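PDB 4R85: cytosine deaminase from Klebsiella pneumoniae, which probably catalyses the hydrolytic deamination of cytosine and 5-methylcytosine, in an iron-containing active site of the amidohydrolase fold. Local coordinates for residues 45-57 against 345-357. Sequence-based numbering, arbitrary orientation.
With FE2 (Fe (II) ion), chain H.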
# COMPACT_ATOMS: atom_id res chain seq x y z
N GLY A 45 -3.47 -15.43 -22.50
CA GLY A 45 -3.33 -16.10 -21.22
C GLY A 45 -3.59 -15.20 -20.02
O GLY A 45 -3.36 -15.59 -18.88
N ARG A 46 -4.08 -13.99 -20.27
CA ARG A 46 -4.40 -13.09 -19.18
C ARG A 46 -5.78 -13.35 -18.60
O ARG A 46 -6.66 -13.90 -19.27
CB ARG A 46 -4.29 -11.64 -19.63
CG ARG A 46 -2.87 -11.22 -19.89
CD ARG A 46 -2.82 -9.86 -20.50
NE ARG A 46 -1.47 -9.51 -20.89
CZ ARG A 46 -1.05 -9.46 -22.15
NH1 ARG A 46 -1.89 -9.73 -23.14
NH2 ARG A 46 0.21 -9.13 -22.43
N LEU A 47 -5.96 -12.95 -17.35
CA LEU A 47 -7.21 -13.13 -16.64
C LEU A 47 -8.34 -12.23 -17.15
O LEU A 47 -8.16 -11.02 -17.32
CB LEU A 47 -6.92 -12.82 -15.17
CG LEU A 47 -7.81 -13.24 -14.01
CD1 LEU A 47 -8.09 -14.71 -14.04
CD2 LEU A 47 -7.09 -12.85 -12.73
N ALA A 48 -9.51 -12.81 -17.41
CA ALA A 48 -10.72 -12.03 -17.64
C ALA A 48 -11.57 -12.07 -16.37
O ALA A 48 -11.83 -13.14 -15.83
CB ALA A 48 -11.52 -12.59 -18.82
N ILE A 49 -12.00 -10.91 -15.90
CA ILE A 49 -12.80 -10.82 -14.67
C ILE A 49 -13.95 -9.86 -14.87
O ILE A 49 -13.91 -9.01 -15.77
CB ILE A 49 -11.97 -10.28 -13.49
CG1 ILE A 49 -11.32 -8.95 -13.87
CG2 ILE A 49 -10.92 -11.28 -13.05
CD1 ILE A 49 -10.75 -8.19 -12.70
N PRO A 50 -15.00 -9.99 -14.06
CA PRO A 50 -16.03 -8.95 -14.05
C PRO A 50 -15.41 -7.64 -13.52
O PRO A 50 -14.33 -7.67 -12.93
CB PRO A 50 -17.08 -9.51 -13.09
CG PRO A 50 -16.31 -10.45 -12.19
CD PRO A 50 -15.32 -11.09 -13.11
N PRO A 51 -16.06 -6.49 -13.77
CA PRO A 51 -15.43 -5.21 -13.44
C PRO A 51 -15.14 -5.05 -11.96
O PRO A 51 -15.78 -5.67 -11.11
CB PRO A 51 -16.48 -4.17 -13.87
CG PRO A 51 -17.38 -4.91 -14.84
CD PRO A 51 -17.40 -6.32 -14.37
N PHE A 52 -14.15 -4.21 -11.64
CA PHE A 52 -13.93 -3.88 -10.24
C PHE A 52 -15.12 -3.08 -9.73
O PHE A 52 -15.83 -2.43 -10.50
CB PHE A 52 -12.63 -3.10 -10.07
CG PHE A 52 -11.39 -3.93 -10.25
CD1 PHE A 52 -10.48 -3.64 -11.25
CD2 PHE A 52 -11.13 -5.00 -9.40
CE1 PHE A 52 -9.33 -4.41 -11.42
CE2 PHE A 52 -9.99 -5.77 -9.56
CZ PHE A 52 -9.09 -5.47 -10.57
N VAL A 53 -15.33 -3.13 -8.42
CA VAL A 53 -16.41 -2.40 -7.78
C VAL A 53 -15.83 -1.44 -6.75
O VAL A 53 -14.88 -1.77 -6.04
CB VAL A 53 -17.38 -3.38 -7.07
CG1 VAL A 53 -18.53 -2.63 -6.40
CG2 VAL A 53 -17.91 -4.43 -8.04
N GLU A 54 -16.37 -0.23 -6.70
CA GLU A 54 -16.04 0.71 -5.63
C GLU A 54 -17.29 0.89 -4.81
O GLU A 54 -18.12 1.74 -5.11
CB GLU A 54 -15.60 2.06 -6.21
CG GLU A 54 -15.32 3.10 -5.13
CD GLU A 54 -14.57 2.50 -3.93
OE1 GLU A 54 -13.33 2.36 -4.02
OE2 GLU A 54 -15.23 2.17 -2.91
N PRO A 55 -17.45 0.06 -3.76
CA PRO A 55 -18.72 0.02 -3.04
C PRO A 55 -18.87 1.11 -1.99
O PRO A 55 -19.89 1.13 -1.31
CB PRO A 55 -18.67 -1.35 -2.35
CG PRO A 55 -17.20 -1.56 -2.09
CD PRO A 55 -16.48 -0.93 -3.27
N HIS A 56 -17.86 1.97 -1.84
CA HIS A 56 -17.92 3.01 -0.83
C HIS A 56 -16.93 4.14 -1.11
O HIS A 56 -15.73 4.01 -0.85
CB HIS A 56 -17.64 2.41 0.56
CG HIS A 56 -17.91 3.35 1.69
ND1 HIS A 56 -18.73 3.03 2.75
CD2 HIS A 56 -17.46 4.61 1.93
CE1 HIS A 56 -18.78 4.04 3.59
NE2 HIS A 56 -18.03 5.02 3.11
N ILE A 57 -17.44 5.25 -1.61
CA ILE A 57 -16.63 6.43 -1.89
C ILE A 57 -17.51 7.66 -1.64
O ILE A 57 -18.73 7.55 -1.71
CB ILE A 57 -16.11 6.40 -3.34
CG1 ILE A 57 -15.12 7.54 -3.61
CG2 ILE A 57 -17.27 6.38 -4.35
CD1 ILE A 57 -14.19 7.27 -4.79
N LEU A 345 -9.01 -11.56 -4.98
CA LEU A 345 -9.80 -10.66 -5.83
C LEU A 345 -11.29 -10.64 -5.45
O LEU A 345 -12.02 -9.70 -5.83
CB LEU A 345 -9.59 -10.96 -7.32
CG LEU A 345 -8.24 -10.52 -7.90
CD1 LEU A 345 -8.13 -10.88 -9.39
CD2 LEU A 345 -7.99 -9.03 -7.67
N ASP A 346 -11.74 -11.65 -4.71
CA ASP A 346 -13.09 -11.66 -4.13
C ASP A 346 -13.45 -10.33 -3.46
O ASP A 346 -14.59 -9.86 -3.55
CB ASP A 346 -13.23 -12.74 -3.06
CG ASP A 346 -13.28 -14.16 -3.61
OD1 ASP A 346 -13.39 -14.36 -4.84
OD2 ASP A 346 -13.23 -15.08 -2.77
N PHE A 347 -12.49 -9.74 -2.76
CA PHE A 347 -12.76 -8.59 -1.90
C PHE A 347 -12.96 -7.28 -2.65
O PHE A 347 -13.38 -6.28 -2.06
CB PHE A 347 -11.66 -8.44 -0.84
CG PHE A 347 -11.54 -9.65 0.04
CD1 PHE A 347 -12.54 -9.96 0.95
CD2 PHE A 347 -10.45 -10.50 -0.07
CE1 PHE A 347 -12.46 -11.09 1.75
CE2 PHE A 347 -10.36 -11.63 0.73
CZ PHE A 347 -11.36 -11.93 1.64
N VAL A 348 -12.68 -7.28 -3.95
CA VAL A 348 -12.87 -6.08 -4.77
C VAL A 348 -13.68 -6.36 -6.03
O VAL A 348 -13.79 -5.50 -6.90
CB VAL A 348 -11.53 -5.45 -5.15
CG1 VAL A 348 -10.79 -5.00 -3.88
CG2 VAL A 348 -10.70 -6.42 -5.96
N THR A 349 -14.24 -7.56 -6.12
CA THR A 349 -15.16 -7.90 -7.20
C THR A 349 -16.45 -8.55 -6.65
O THR A 349 -17.41 -7.85 -6.31
CB THR A 349 -14.50 -8.82 -8.30
OG1 THR A 349 -14.02 -10.04 -7.71
CG2 THR A 349 -13.35 -8.09 -9.01
N ASP A 350 -16.46 -9.88 -6.58
CA ASP A 350 -17.64 -10.64 -6.16
C ASP A 350 -18.29 -10.17 -4.87
O ASP A 350 -19.51 -10.01 -4.81
CB ASP A 350 -17.31 -12.13 -6.02
CG ASP A 350 -16.83 -12.76 -7.31
OD1 ASP A 350 -16.96 -12.14 -8.39
OD2 ASP A 350 -16.32 -13.90 -7.25
N ASN A 351 -17.49 -9.98 -3.82
CA ASN A 351 -18.05 -9.66 -2.51
C ASN A 351 -18.66 -8.26 -2.53
O ASN A 351 -19.69 -8.00 -1.91
CB ASN A 351 -16.98 -9.74 -1.43
CG ASN A 351 -16.49 -11.15 -1.19
OD1 ASN A 351 -16.81 -12.07 -1.94
ND2 ASN A 351 -15.71 -11.33 -0.13
N SER A 352 -17.98 -7.36 -3.22
CA SER A 352 -18.47 -5.99 -3.38
C SER A 352 -19.77 -5.95 -4.19
O SER A 352 -20.69 -5.19 -3.87
CB SER A 352 -17.39 -5.14 -4.04
OG SER A 352 -16.20 -5.16 -3.26
N ALA A 353 -19.85 -6.75 -5.25
CA ALA A 353 -21.08 -6.83 -6.03
C ALA A 353 -22.25 -7.34 -5.17
O ALA A 353 -23.39 -6.92 -5.35
CB ALA A 353 -20.90 -7.71 -7.26
N ARG A 354 -21.96 -8.25 -4.25
CA ARG A 354 -22.99 -8.76 -3.35
C ARG A 354 -23.49 -7.68 -2.40
O ARG A 354 -24.68 -7.59 -2.11
CB ARG A 354 -22.45 -9.95 -2.56
CG ARG A 354 -23.46 -10.58 -1.62
CD ARG A 354 -22.90 -11.88 -1.04
NE ARG A 354 -23.66 -12.32 0.13
CZ ARG A 354 -23.29 -13.30 0.95
NH1 ARG A 354 -22.15 -13.95 0.75
NH2 ARG A 354 -24.05 -13.62 1.99
N ALA A 355 -22.56 -6.85 -1.91
CA ALA A 355 -22.91 -5.75 -1.01
C ALA A 355 -23.83 -4.76 -1.73
O ALA A 355 -24.74 -4.20 -1.14
CB ALA A 355 -21.65 -5.06 -0.51
N LEU A 356 -23.58 -4.58 -3.02
CA LEU A 356 -24.38 -3.65 -3.82
C LEU A 356 -25.63 -4.32 -4.39
O LEU A 356 -26.39 -3.69 -5.12
CB LEU A 356 -23.54 -3.03 -4.93
CG LEU A 356 -22.89 -1.68 -4.57
CD1 LEU A 356 -22.06 -1.75 -3.30
CD2 LEU A 356 -22.03 -1.13 -5.72
N CYS A 357 -25.85 -5.60 -4.04
CA CYS A 357 -27.01 -6.35 -4.53
C CYS A 357 -27.14 -6.32 -6.04
O CYS A 357 -28.24 -6.13 -6.56
CB CYS A 357 -28.31 -5.81 -3.92
SG CYS A 357 -28.46 -6.08 -2.15
FE FE2 H . -17.00 6.62 4.32
O HOH W 1 -14.36 -3.44 -3.88
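In the TIM-barrel-like amidohydrolase fold, the first barrel strand, 52-57, ends in the metal-binding HxH motif, and helix 350-355 packs across its outer side at an axis angle of 46°. Val53 and Ser352 meet CB to CB at 3.5 Å. From Val53, CG1, anti to the backbone N (chi1 -180°), passes Ser352 CB and reaches Leu356 CD2 tip to tip, while CG2 lies beside Thr349 O. Leu356 spreads its two methyls along the strand, and CD1 packs against Pro55 CB at 3.5 Å.

One direct hydrogen bond joins the backbones: Val53 N donates to Val348 O over 3.2 Å. A water completes the link, donating to Val53 O and accepting from Ser352 OG at 2.6 Å. The same Val348 O sits in the plane of the Phe52 ring, at its CD2 edge. Val348 lies side by side with Phe52, its CG2 3.7 Å from Phe52 CE2. Thr349 CG2 approaches this ring obliquely, and Leu345 CD2 lies at its edge.

Chi1 of 58° turns Thr349 OG1 back to Leu345 O, which it grips from the opposite face to Val348 N. The bond ties Thr349 to the 3-10 turn 345-347, and the same torsion leaves CG2 facing Phe52 and the carbonyls of Pro50 and Pro51; Pro50 O is buried without a polar partner, whereas Tyr362 OH hydrogen-bonds to Pro51 O.

Further along the strand, Glu54 OE2 accepts a hydrogen bond from His56 N through its anti lone pair, and His56 NE2 binds iron at 2.3 Å beside His58, His209, His241 and Asp308. Segment 345-357 thus satisfies both backbone polar atoms of buried Val53, through Val348 O and the water, so polar and apolar contacts together hold strand 52-57 three residues before the iron ligand His56.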